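Local atomic coordinates of serine-rich secreted cell wall anchored (LPXTG-motif ) protein (Lactobacillus reuteri ATCC 53608, PDB entry 5NXK), a protein that probably mediates adhesion of the bacterium to host gut surfaces, acting as a cell-wall-anchored adhesin built on a right-handed beta-solenoid of the pectate lyase-like type. Residues T84-F89 / G146-S151; I259-N264 / G287-R292; I19-L24 / T44-G49; G120-N125 / V165-N170; N272-V277 / T298-K303. All blocks are in the same frame, centred on the assembly; numbering follows the deposited sequence.

Interaction 1. Residues T84-F89 / G146-S151; sequences TSKYGF and GTEAFS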
# COMPACT_ATOMS: atom_id res chain seq x y z
N THR A 84 -10.01 -6.07 -9.49
CA THR A 84 -10.90 -5.02 -9.97
C THR A 84 -11.53 -4.28 -8.80
O THR A 84 -12.02 -3.16 -8.95
CB THR A 84 -12.02 -5.58 -10.85
OG1 THR A 84 -12.78 -6.52 -10.09
CG2 THR A 84 -11.43 -6.29 -12.06
N SER A 85 -11.51 -4.92 -7.63
CA SER A 85 -12.18 -4.37 -6.46
C SER A 85 -11.57 -3.07 -5.98
O SER A 85 -10.35 -2.93 -5.91
CB SER A 85 -12.14 -5.38 -5.31
OG SER A 85 -12.77 -4.83 -4.16
N LYS A 86 -12.43 -2.12 -5.62
CA LYS A 86 -11.95 -0.89 -5.02
C LYS A 86 -11.37 -1.17 -3.63
O LYS A 86 -10.69 -0.31 -3.07
CB LYS A 86 -13.06 0.16 -4.98
CG LYS A 86 -14.18 -0.08 -3.98
CD LYS A 86 -15.15 1.10 -4.04
CE LYS A 86 -16.08 0.95 -5.24
NZ LYS A 86 -17.22 1.91 -5.25
N TYR A 87 -11.61 -2.38 -3.11
CA TYR A 87 -11.06 -2.76 -1.80
C TYR A 87 -9.79 -3.63 -1.90
O TYR A 87 -9.41 -4.28 -0.93
CB TYR A 87 -12.12 -3.47 -0.95
CG TYR A 87 -13.28 -2.54 -0.65
CD1 TYR A 87 -13.08 -1.41 0.12
CD2 TYR A 87 -14.55 -2.76 -1.20
CE1 TYR A 87 -14.11 -0.53 0.38
CE2 TYR A 87 -15.59 -1.88 -0.94
CZ TYR A 87 -15.36 -0.76 -0.15
OH TYR A 87 -16.37 0.13 0.12
N GLY A 88 -9.14 -3.59 -3.06
CA GLY A 88 -7.80 -4.15 -3.20
C GLY A 88 -7.77 -5.64 -3.45
O GLY A 88 -8.80 -6.31 -3.31
N PHE A 89 -6.61 -6.15 -3.85
CA PHE A 89 -6.40 -7.58 -3.91
C PHE A 89 -6.50 -8.14 -2.52
O PHE A 89 -7.16 -9.16 -2.30
CB PHE A 89 -5.05 -7.97 -4.52
CG PHE A 89 -4.88 -9.46 -4.69
CD1 PHE A 89 -5.45 -10.11 -5.79
CD2 PHE A 89 -4.19 -10.21 -3.76
CE1 PHE A 89 -5.32 -11.50 -5.94
CE2 PHE A 89 -4.05 -11.59 -3.91
CZ PHE A 89 -4.61 -12.23 -5.00
N GLY A 146 -12.10 -3.88 -16.30
CA GLY A 146 -12.08 -2.53 -15.77
C GLY A 146 -11.89 -2.57 -14.26
O GLY A 146 -12.39 -3.48 -13.61
N THR A 147 -11.15 -1.61 -13.71
CA THR A 147 -10.92 -1.58 -12.27
C THR A 147 -11.81 -0.53 -11.63
O THR A 147 -12.32 0.37 -12.30
CB THR A 147 -9.45 -1.26 -11.91
OG1 THR A 147 -9.13 0.07 -12.37
CG2 THR A 147 -8.47 -2.26 -12.54
N GLU A 148 -12.00 -0.64 -10.32
CA GLU A 148 -12.59 0.45 -9.55
C GLU A 148 -11.56 0.93 -8.54
O GLU A 148 -10.68 0.17 -8.12
CB GLU A 148 -13.87 0.02 -8.83
CG GLU A 148 -15.00 -0.46 -9.72
CD GLU A 148 -16.15 -1.05 -8.91
OE1 GLU A 148 -17.00 -0.27 -8.44
OE2 GLU A 148 -16.19 -2.29 -8.74
N ALA A 149 -11.70 2.17 -8.11
CA ALA A 149 -10.73 2.73 -7.20
C ALA A 149 -11.46 3.22 -5.97
O ALA A 149 -12.55 3.79 -6.09
CB ALA A 149 -9.95 3.86 -7.85
N PHE A 150 -10.87 2.99 -4.80
CA PHE A 150 -11.42 3.53 -3.57
C PHE A 150 -11.28 5.04 -3.54
O PHE A 150 -10.22 5.57 -3.86
CB PHE A 150 -10.74 2.92 -2.34
CG PHE A 150 -11.21 3.51 -1.05
CD1 PHE A 150 -12.48 3.23 -0.57
CD2 PHE A 150 -10.40 4.39 -0.33
CE1 PHE A 150 -12.93 3.80 0.62
CE2 PHE A 150 -10.84 4.95 0.86
CZ PHE A 150 -12.11 4.66 1.33
N SER A 151 -12.35 5.71 -3.16
CA SER A 151 -12.39 7.17 -3.08
C SER A 151 -12.77 7.61 -1.67
O SER A 151 -13.58 6.96 -1.01
CB SER A 151 -13.38 7.73 -4.10
OG SER A 151 -13.43 9.14 -3.99
O HOH W 1 -15.26 -2.65 -5.93
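The ring of Tyr87 carries Lys86 CG over one face, offset toward the rim, and meets Trp114 edge-to-face. Its CE1 approaches Phe150 CD1 obliquely at 4.2 Å. Phe150, with CG anti to its backbone N (chi1 176°), also packs edge-to-face with Trp114, so the three aromatics form a small cluster. Lys86 O lies 3.3 Å from Phe150 CB and is buried by the contact with no polar partner in the model. The two segments run nearly parallel here, joined by one direct hydrogen bond: Glu148 N donates to Thr84 O at 2.9 Å, in the plane of the carbonyl. Beyond it, the Glu148 side chain extends and crosses Lys86 obliquely. Lys86 bends at chi3 (79°), which brings NZ within 3.9 Å of Glu148 OE1, a long salt bridge. A water held by Lys86 N bonds weakly to Glu148 OE2. An ST turn fixes the type I beta turn that starts at Ser85, whose OG accepts from Tyr87 N at 2.9 Å and also bonds to Ser57 O. The contact thus joins two loops of the solenoid: the segment 84-89 connects strand 79-83 to strand 90-92, and the other loop leads from strand 143-146 into strand 151-152.

Interaction 2. Residues I259-N264 / G287-R292; sequences IFTRGN and GTVANR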
# COMPACT_ATOMS: atom_id res chain seq x y z
N ILE A 259 -8.00 17.85 14.74
CA ILE A 259 -6.87 16.91 14.74
C ILE A 259 -5.55 17.62 15.02
O ILE A 259 -5.14 18.51 14.27
CB ILE A 259 -6.78 16.15 13.41
CG1 ILE A 259 -8.04 15.31 13.18
CG2 ILE A 259 -5.53 15.27 13.38
CD1 ILE A 259 -8.11 14.62 11.81
N PHE A 260 -4.92 17.24 16.12
CA PHE A 260 -3.64 17.79 16.54
C PHE A 260 -2.61 16.68 16.48
O PHE A 260 -2.64 15.75 17.29
CB PHE A 260 -3.75 18.38 17.94
CG PHE A 260 -4.79 19.46 18.05
CD1 PHE A 260 -6.12 19.13 18.31
CD2 PHE A 260 -4.45 20.79 17.86
CE1 PHE A 260 -7.08 20.12 18.39
CE2 PHE A 260 -5.41 21.78 17.94
CZ PHE A 260 -6.73 21.45 18.21
N THR A 261 -1.77 16.73 15.45
CA THR A 261 -0.91 15.60 15.14
C THR A 261 0.55 16.00 14.95
O THR A 261 0.94 17.15 15.19
CB THR A 261 -1.45 14.86 13.89
OG1 THR A 261 -0.81 13.59 13.76
CG2 THR A 261 -1.29 15.71 12.62
N ARG A 262 1.38 15.03 14.59
CA ARG A 262 2.82 15.25 14.45
C ARG A 262 3.28 14.78 13.08
O ARG A 262 2.67 13.87 12.51
CB ARG A 262 3.56 14.45 15.53
CG ARG A 262 3.13 14.78 16.96
CD ARG A 262 3.80 13.82 17.93
NE ARG A 262 3.29 13.92 19.30
CZ ARG A 262 2.05 13.68 19.70
NH1 ARG A 262 1.10 13.29 18.83
NH2 ARG A 262 1.75 13.82 20.99
N GLY A 263 4.36 15.35 12.56
CA GLY A 263 4.96 14.88 11.32
C GLY A 263 6.46 14.84 11.50
O GLY A 263 7.05 15.71 12.13
N ASN A 264 7.09 13.80 10.95
CA ASN A 264 8.53 13.68 11.02
C ASN A 264 9.01 13.04 9.71
O ASN A 264 8.62 11.92 9.35
CB ASN A 264 8.97 12.84 12.24
CG ASN A 264 8.87 13.62 13.56
OD1 ASN A 264 7.82 13.62 14.22
ND2 ASN A 264 9.96 14.31 13.94
N GLY A 287 -1.62 23.26 8.72
CA GLY A 287 -2.58 23.00 9.78
C GLY A 287 -1.88 22.68 11.09
O GLY A 287 -0.67 22.92 11.23
N THR A 288 -2.61 22.11 12.05
CA THR A 288 -2.05 21.85 13.37
C THR A 288 -1.27 20.55 13.42
O THR A 288 -1.68 19.57 14.05
CB THR A 288 -3.15 21.84 14.45
OG1 THR A 288 -4.25 21.04 13.99
CG2 THR A 288 -3.64 23.24 14.69
N VAL A 289 -0.11 20.58 12.75
CA VAL A 289 0.86 19.49 12.72
C VAL A 289 2.17 20.04 13.29
O VAL A 289 2.68 21.05 12.81
CB VAL A 289 1.12 18.98 11.27
CG1 VAL A 289 2.06 17.75 11.25
CG2 VAL A 289 -0.18 18.66 10.56
N ALA A 290 2.71 19.39 14.32
CA ALA A 290 4.07 19.73 14.76
C ALA A 290 5.00 18.92 13.90
O ALA A 290 5.01 17.69 13.99
CB ALA A 290 4.28 19.42 16.26
N ASN A 291 5.76 19.60 13.04
CA ASN A 291 6.51 18.91 12.01
C ASN A 291 8.01 19.14 12.12
O ASN A 291 8.46 20.20 12.53
CB ASN A 291 6.03 19.34 10.63
CG ASN A 291 6.41 18.35 9.54
OD1 ASN A 291 5.89 17.24 9.51
ND2 ASN A 291 7.31 18.74 8.65
N ARG A 292 8.77 18.13 11.74
CA ARG A 292 10.21 18.29 11.67
C ARG A 292 10.74 17.49 10.50
O ARG A 292 10.38 16.32 10.31
CB ARG A 292 10.88 17.85 12.97
CG ARG A 292 12.40 17.87 12.89
CD ARG A 292 13.05 17.50 14.22
NE ARG A 292 14.50 17.36 14.10
CZ ARG A 292 15.38 17.78 15.00
NH1 ARG A 292 14.98 18.33 16.14
NH2 ARG A 292 16.68 17.59 14.79
O HOH W 2 7.32 16.05 15.30
O HOH W 3 12.07 14.14 11.97
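Thr288 opens the contact from the centre of an inverse gamma turn. Its OG1, between the backbone N and the carbonyl carbon (chi1 47°), donates to Ile259 O at 2.7 Å, coming from above the carbonyl plane. The backbone puts Thr288 CB 3.8 Å from Phe260 CD2, and the rotamer places CG2 near CE2, so the threonine meets the ring obliquely, while its own carbonyl takes the N-H of Thr261 nearly along the C=O axis. At Val289 the two methyls divide the work: CG2 lies alongside Thr261 CG2 at 3.8 Å, both pointing the same way, and CG1 packs against Gly263 N at 3.6 Å. Ala290 N then donates to Thr261 O, and Ala290 O receives Gly263 N at 2.8 Å. This alternation is that of parallel strands in register on successive coils of a beta-solenoid, and 289-295 is the outermost strand of its sheet in this chain. Asn291 lies close over the Gly263 backbone across the strands, its CG near the glycine carbonyl. Arg292 N donates to Gly263 O at 3.0 Å, and its CB lies 3.8 Å from Asn264 ND2, the two side chains crossing obliquely. A water joins Asn264 ND2 to Arg292 O. The extended arginine chain carries its guanidinium onward to a salt bridge with Asp294.

Interaction 3. Residues I19-L24 / T44-G49; sequences ITTIKL and TIIGDG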
# COMPACT_ATOMS: atom_id res chain seq x y z
N ILE A 19 -3.23 -24.28 7.93
CA ILE A 19 -2.39 -24.11 6.74
C ILE A 19 -1.52 -22.86 6.86
O ILE A 19 -2.02 -21.77 7.16
CB ILE A 19 -3.24 -24.04 5.46
CG1 ILE A 19 -3.90 -25.39 5.18
CG2 ILE A 19 -2.37 -23.70 4.26
CD1 ILE A 19 -2.91 -26.53 5.01
N THR A 20 -0.21 -23.05 6.68
CA THR A 20 0.75 -21.95 6.74
C THR A 20 1.45 -21.66 5.40
O THR A 20 1.88 -20.53 5.15
CB THR A 20 1.85 -22.21 7.81
OG1 THR A 20 2.64 -23.35 7.44
CG2 THR A 20 1.23 -22.41 9.18
N THR A 21 1.59 -22.67 4.54
CA THR A 21 2.31 -22.49 3.28
C THR A 21 1.50 -23.02 2.10
O THR A 21 0.94 -24.12 2.14
CB THR A 21 3.68 -23.18 3.32
OG1 THR A 21 4.39 -22.77 4.50
CG2 THR A 21 4.49 -22.83 2.09
N ILE A 22 1.40 -22.20 1.05
CA ILE A 22 0.60 -22.52 -0.12
C ILE A 22 1.42 -22.27 -1.38
O ILE A 22 2.05 -21.22 -1.50
CB ILE A 22 -0.69 -21.66 -0.14
CG1 ILE A 22 -1.54 -21.94 1.10
CG2 ILE A 22 -1.49 -21.87 -1.43
CD1 ILE A 22 -2.70 -20.99 1.25
N LYS A 23 1.46 -23.25 -2.28
CA LYS A 23 2.19 -23.10 -3.54
C LYS A 23 1.23 -23.11 -4.71
O LYS A 23 0.41 -24.02 -4.84
CB LYS A 23 3.22 -24.22 -3.75
CG LYS A 23 4.42 -24.20 -2.83
CD LYS A 23 5.50 -25.13 -3.37
CE LYS A 23 5.81 -24.81 -4.82
NZ LYS A 23 7.00 -25.56 -5.34
N LEU A 24 1.33 -22.10 -5.58
CA LEU A 24 0.51 -22.06 -6.79
C LEU A 24 1.12 -23.01 -7.81
O LEU A 24 2.32 -22.95 -8.08
CB LEU A 24 0.42 -20.64 -7.35
CG LEU A 24 -0.02 -19.54 -6.38
CD1 LEU A 24 -0.10 -18.16 -7.06
CD2 LEU A 24 -1.36 -19.91 -5.75
N THR A 44 1.89 -18.04 3.95
CA THR A 44 2.77 -17.69 2.85
C THR A 44 2.29 -18.32 1.56
O THR A 44 2.14 -19.54 1.47
CB THR A 44 4.21 -18.16 3.13
OG1 THR A 44 4.67 -17.55 4.34
CG2 THR A 44 5.13 -17.77 1.97
N ILE A 45 2.04 -17.48 0.56
CA ILE A 45 1.71 -17.98 -0.76
C ILE A 45 2.93 -17.91 -1.64
O ILE A 45 3.44 -16.83 -1.94
CB ILE A 45 0.59 -17.17 -1.43
CG1 ILE A 45 -0.69 -17.22 -0.58
CG2 ILE A 45 0.33 -17.70 -2.84
CD1 ILE A 45 -1.87 -16.52 -1.25
N ILE A 46 3.41 -19.08 -2.06
CA ILE A 46 4.54 -19.16 -2.98
C ILE A 46 4.01 -19.17 -4.41
O ILE A 46 3.36 -20.13 -4.84
CB ILE A 46 5.39 -20.42 -2.73
CG1 ILE A 46 5.99 -20.37 -1.33
CG2 ILE A 46 6.49 -20.52 -3.77
CD1 ILE A 46 6.68 -21.67 -0.92
N GLY A 47 4.26 -18.09 -5.15
CA GLY A 47 3.61 -17.91 -6.43
C GLY A 47 4.17 -18.74 -7.57
O GLY A 47 3.44 -19.10 -8.50
N ASP A 48 5.46 -19.04 -7.49
CA ASP A 48 6.20 -19.69 -8.58
C ASP A 48 5.92 -19.05 -9.96
O ASP A 48 5.81 -19.76 -10.97
CB ASP A 48 5.89 -21.19 -8.62
CG ASP A 48 6.97 -21.98 -9.33
OD1 ASP A 48 8.16 -21.62 -9.20
OD2 ASP A 48 6.64 -22.97 -10.03
N GLY A 49 5.81 -17.73 -9.99
CA GLY A 49 5.65 -17.01 -11.25
C GLY A 49 4.22 -16.98 -11.76
O GLY A 49 3.96 -16.38 -12.80
O HOH W 4 3.67 -18.63 6.43
O HOH W 5 4.19 -24.43 -8.77
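Four backbone hydrogen bonds join residues 20-24 to strand 41-46, on neighbouring coils of a parallel beta-solenoid. Thr44 N donates to Thr20 O, Ile22 N to Thr44 O, Ile46 N to Ile22 O and Leu24 N to Ile46 O; the shortest, between Ile46 N and Ile22 O, is 2.6 Å, and the last three run nearly along their C=O axes. Water continues the pairing at both ends: one molecule donates to Thr20 O and lies 2.6 Å from Thr44 OG1, and another bridges Leu24 O and Asp48 OD2. On the face bearing Thr21, Lys23, Thr44 and Ile46, the isoleucine chain is extended (chi2 172°), so that CD1 reaches between Thr21 CG2 and Lys23 CG, 3.9 Å from each. Lys23 lies alongside Ile46 before its chain bends at chi3. Ile22 and Ile45 point to the other face, where Ile22 packs on helix 7-14 at the N-terminal end of the solenoid. There Leu24 crosses Ile45 obliquely, CG 4.0 Å from Ile45 CG2. With CG anti to its carbonyl carbon (chi1 -53°), Leu24 also rides over the bend in the chain that follows Ile46: its CD1 stands 3.8 Å from Gly47 CA, and its CB 3.6 Å from Gly47 O.

Interaction 4. Residues G120-N125 / V165-N170; sequences GVKTLN and VSNAIN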
# COMPACT_ATOMS: atom_id res chain seq x y z
N GLY A 120 -7.08 -2.19 14.33
CA GLY A 120 -5.72 -2.59 14.67
C GLY A 120 -4.69 -2.17 13.64
O GLY A 120 -5.03 -1.68 12.55
N VAL A 121 -3.42 -2.41 13.97
CA VAL A 121 -2.31 -1.94 13.13
C VAL A 121 -2.30 -2.65 11.78
O VAL A 121 -2.27 -3.88 11.72
CB VAL A 121 -0.95 -2.15 13.83
CG1 VAL A 121 0.21 -1.76 12.91
CG2 VAL A 121 -0.90 -1.36 15.13
N LYS A 122 -2.33 -1.85 10.71
CA LYS A 122 -2.30 -2.35 9.34
C LYS A 122 -0.98 -2.01 8.65
O LYS A 122 -0.65 -0.83 8.48
CB LYS A 122 -3.47 -1.79 8.53
CG LYS A 122 -4.81 -1.87 9.23
CD LYS A 122 -5.15 -3.32 9.56
CE LYS A 122 -6.63 -3.47 9.96
NZ LYS A 122 -6.90 -4.83 10.52
N THR A 123 -0.27 -3.06 8.26
CA THR A 123 1.06 -2.93 7.70
C THR A 123 1.19 -3.63 6.34
O THR A 123 0.80 -4.78 6.19
CB THR A 123 2.12 -3.52 8.67
OG1 THR A 123 2.00 -2.90 9.96
CG2 THR A 123 3.53 -3.30 8.14
N LEU A 124 1.77 -2.92 5.37
CA LEU A 124 2.14 -3.51 4.09
C LEU A 124 3.65 -3.45 3.92
O LEU A 124 4.24 -2.36 3.88
CB LEU A 124 1.46 -2.78 2.93
CG LEU A 124 1.89 -3.19 1.52
CD1 LEU A 124 1.47 -4.65 1.24
CD2 LEU A 124 1.28 -2.26 0.48
N ASN A 125 4.28 -4.61 3.82
CA ASN A 125 5.71 -4.65 3.57
C ASN A 125 5.95 -4.96 2.09
O ASN A 125 5.29 -5.83 1.52
CB ASN A 125 6.40 -5.70 4.46
CG ASN A 125 6.25 -5.38 5.93
OD1 ASN A 125 6.58 -4.28 6.37
ND2 ASN A 125 5.74 -6.33 6.70
N VAL A 165 -3.54 2.03 3.13
CA VAL A 165 -3.00 1.18 4.18
C VAL A 165 -2.87 2.05 5.41
O VAL A 165 -2.14 3.04 5.40
CB VAL A 165 -1.63 0.60 3.79
CG1 VAL A 165 -1.05 -0.22 4.96
CG2 VAL A 165 -1.74 -0.24 2.52
N SER A 166 -3.58 1.69 6.47
CA SER A 166 -3.76 2.64 7.56
C SER A 166 -2.46 3.09 8.23
O SER A 166 -2.25 4.29 8.44
CB SER A 166 -4.70 2.03 8.61
OG SER A 166 -5.03 3.02 9.57
N ASN A 167 -1.58 2.15 8.57
CA ASN A 167 -0.50 2.49 9.51
C ASN A 167 0.92 2.45 8.99
O ASN A 167 1.75 3.27 9.42
CB ASN A 167 -0.58 1.58 10.73
CG ASN A 167 -1.93 1.65 11.39
OD1 ASN A 167 -2.72 0.72 11.28
ND2 ASN A 167 -2.23 2.78 12.03
N ALA A 168 1.25 1.48 8.16
CA ALA A 168 2.64 1.43 7.70
C ALA A 168 2.82 0.82 6.33
O ALA A 168 2.23 -0.20 6.01
CB ALA A 168 3.49 0.67 8.71
N ILE A 169 3.63 1.48 5.50
CA ILE A 169 4.12 0.83 4.28
C ILE A 169 5.65 0.86 4.37
O ILE A 169 6.27 1.93 4.45
CB ILE A 169 3.63 1.54 3.02
CG1 ILE A 169 2.10 1.49 2.93
CG2 ILE A 169 4.22 0.91 1.77
CD1 ILE A 169 1.57 2.29 1.78
N ASN A 170 6.25 -0.32 4.40
CA ASN A 170 7.69 -0.41 4.59
C ASN A 170 8.33 -0.98 3.33
O ASN A 170 8.03 -2.09 2.94
CB ASN A 170 8.04 -1.32 5.78
CG ASN A 170 7.42 -0.86 7.08
OD1 ASN A 170 7.56 0.30 7.47
ND2 ASN A 170 6.71 -1.77 7.76
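Asn170 lies alongside Asn125, the two side chains pointing the same way with their amide planes only 20° apart. Asn170 ND2 donates to Asn125 OD1 at 2.9 Å, nearly along the C=O axis and within the plane of its own amide, and the same nitrogen passes 3.5 Å from Thr123 CG2. A third asparagine grips the start of the pairing. Asn167, with CG anti to its carbonyl carbon (chi1 -56°), turns OD1 toward the main chain and takes Lys122 N on a lone pair at 2.7 Å, while its ND2 donates to Ile200 O on the next coil. Lys122 O in turn accepts from both Asn167 N and Ala168 N, the latter at 3.0 Å, before regular parallel bonding continues through Leu124. On the buried face Val165 CG2 meets Leu124 CB at 4.1 Å, the side chains crossing at about a right angle, and Ile169 CG1 lies beside the same CB. Lys122 bends away to a salt bridge with Asp98. Asn170 OD1 is bonded to Thr204 and Asn125 ND2 weakly to Thr101, so side-chain amides extend the hydrogen bonding across neighbouring coils of the beta-solenoid. With its C=O and N-H both engaged, each amide is probably fixed in rotation.

Interaction 5. Residues N272-V277 / T298-K303; sequences NVHLEV and TATLIK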
# COMPACT_ATOMS: atom_id res chain seq x y z
N ASN A 272 19.77 9.34 -1.26
CA ASN A 272 19.66 10.22 -2.41
C ASN A 272 18.19 10.33 -2.78
O ASN A 272 17.55 9.35 -3.18
CB ASN A 272 20.49 9.69 -3.59
CG ASN A 272 21.99 9.87 -3.38
OD1 ASN A 272 22.67 8.98 -2.85
ND2 ASN A 272 22.50 11.03 -3.78
N VAL A 273 17.64 11.51 -2.55
CA VAL A 273 16.21 11.74 -2.71
C VAL A 273 15.98 12.80 -3.79
O VAL A 273 16.55 13.88 -3.73
CB VAL A 273 15.55 12.17 -1.37
CG1 VAL A 273 14.09 12.52 -1.56
CG2 VAL A 273 15.71 11.07 -0.32
N HIS A 274 15.19 12.46 -4.80
CA HIS A 274 14.90 13.38 -5.88
C HIS A 274 13.39 13.50 -6.02
O HIS A 274 12.69 12.51 -6.26
CB HIS A 274 15.52 12.90 -7.19
CG HIS A 274 15.35 13.87 -8.31
ND1 HIS A 274 14.14 14.06 -8.96
CD2 HIS A 274 16.22 14.72 -8.90
CE1 HIS A 274 14.28 14.97 -9.90
NE2 HIS A 274 15.54 15.39 -9.88
N LEU A 275 12.89 14.72 -5.85
CA LEU A 275 11.46 14.95 -5.78
C LEU A 275 11.06 16.06 -6.72
O LEU A 275 11.76 17.07 -6.81
CB LEU A 275 11.05 15.33 -4.35
CG LEU A 275 11.46 14.39 -3.22
CD1 LEU A 275 11.02 14.98 -1.89
CD2 LEU A 275 10.89 12.99 -3.41
N GLU A 276 9.94 15.89 -7.40
CA GLU A 276 9.49 16.89 -8.36
C GLU A 276 7.97 17.06 -8.31
O GLU A 276 7.26 16.07 -8.25
CB GLU A 276 9.93 16.51 -9.78
CG GLU A 276 9.55 17.56 -10.82
CD GLU A 276 10.28 17.37 -12.14
OE1 GLU A 276 11.29 16.62 -12.17
OE2 GLU A 276 9.86 17.99 -13.13
N VAL A 277 7.50 18.30 -8.30
CA VAL A 277 6.06 18.58 -8.40
C VAL A 277 5.81 19.69 -9.42
O VAL A 277 6.74 20.31 -9.91
CB VAL A 277 5.44 18.99 -7.04
CG1 VAL A 277 5.56 17.86 -5.99
CG2 VAL A 277 6.06 20.29 -6.53
N THR A 298 21.57 13.61 0.62
CA THR A 298 21.53 14.44 -0.58
C THR A 298 20.10 14.49 -1.08
O THR A 298 19.49 13.45 -1.30
CB THR A 298 22.45 13.88 -1.69
OG1 THR A 298 23.78 13.80 -1.19
CG2 THR A 298 22.43 14.76 -2.94
N ALA A 299 19.56 15.69 -1.25
CA ALA A 299 18.20 15.80 -1.74
C ALA A 299 18.09 16.92 -2.75
O ALA A 299 18.72 17.97 -2.61
CB ALA A 299 17.22 16.02 -0.59
N THR A 300 17.27 16.67 -3.76
CA THR A 300 16.93 17.67 -4.75
C THR A 300 15.42 17.78 -4.81
O THR A 300 14.74 16.79 -5.06
CB THR A 300 17.50 17.31 -6.12
OG1 THR A 300 18.92 17.24 -6.02
CG2 THR A 300 17.11 18.35 -7.17
N LEU A 301 14.89 18.98 -4.56
CA LEU A 301 13.45 19.22 -4.58
C LEU A 301 13.10 20.23 -5.66
O LEU A 301 13.56 21.36 -5.64
CB LEU A 301 12.95 19.72 -3.21
CG LEU A 301 12.59 18.70 -2.13
CD1 LEU A 301 13.77 17.81 -1.80
CD2 LEU A 301 12.09 19.40 -0.85
N ILE A 302 12.28 19.81 -6.61
CA ILE A 302 11.98 20.61 -7.79
C ILE A 302 10.50 20.94 -7.89
O ILE A 302 9.64 20.11 -7.61
CB ILE A 302 12.46 19.89 -9.08
CG1 ILE A 302 13.99 19.76 -9.06
CG2 ILE A 302 12.02 20.64 -10.33
CD1 ILE A 302 14.52 18.74 -10.04
N LYS A 303 10.21 22.18 -8.27
CA LYS A 303 8.87 22.58 -8.65
C LYS A 303 8.90 23.14 -10.07
O LYS A 303 9.65 24.08 -10.36
CB LYS A 303 8.33 23.63 -7.67
CG LYS A 303 6.90 24.09 -7.97
CD LYS A 303 6.65 25.47 -7.37
CE LYS A 303 5.32 26.05 -7.85
NZ LYS A 303 5.20 26.18 -9.33
O HOH W 6 19.49 14.16 -4.88
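Ile302 has the most contact-rich side chain of the pair. Its CG1 stands anti to the carbonyl carbon (chi1 -65°) and the chain is extended, bringing CD1 obliquely to the His274 ring, 3.5 Å from NE2, while CG2 lies 4.0 Å from Glu276 CG. His274 takes the other common choice, CG anti to the backbone N (chi1 -175°), which leans the imidazole toward the neighbouring strand and puts CD2 4.0 Å from Thr300 CB in an oblique approach. Glu276 also holds CG anti to its backbone N; its extended chain delivers OE2 to Gln304 NE2. On the face of Val273, Leu275 and Val277 the contacts are apolar. Leu275 and Leu301 run side by side with CD1 to CD1 at 3.9 Å, and Phe283 touches both leucines. Val277 places CG2 in the crowded position between backbone N and carbonyl carbon, where it touches Lys303 CG at 4.1 Å; the lysine chain bends at chi4, and its NZ bonds to Ile278 O. The backbones are joined by five hydrogen bonds, from Val273 N to Thr298 O at the start to Val277 N with Ile302 O at 2.9 Å. Six matched residue pairs and strand directions only 8° apart are typical of stacked coils in a parallel beta-solenoid, here at the C-terminal end of the sheet, where 298-303 is the outermost strand.

In the fold
From the N terminus, interaction 3 closes the first loop, pairing strands 21-24 and 41-46 one coil apart. Interaction 1 opens next at 84-89, but before it closes at 146-151 the chain has begun interaction 4 at 120-125, which closes at 165-170; the two therefore cross. Toward the C terminus, interactions 2 and 5 cross in the same way, since strand 261-267 leads into 272-277 and strand 289-295 into 298-303. Interactions 3, 4 and 2 lie along one long parallel sheet, with the centres of 3 and 2 about 41 Å apart, on opposite sides of the chain's centre. Interaction 5 belongs to the second long sheet, and interaction 1 joins loops between strands.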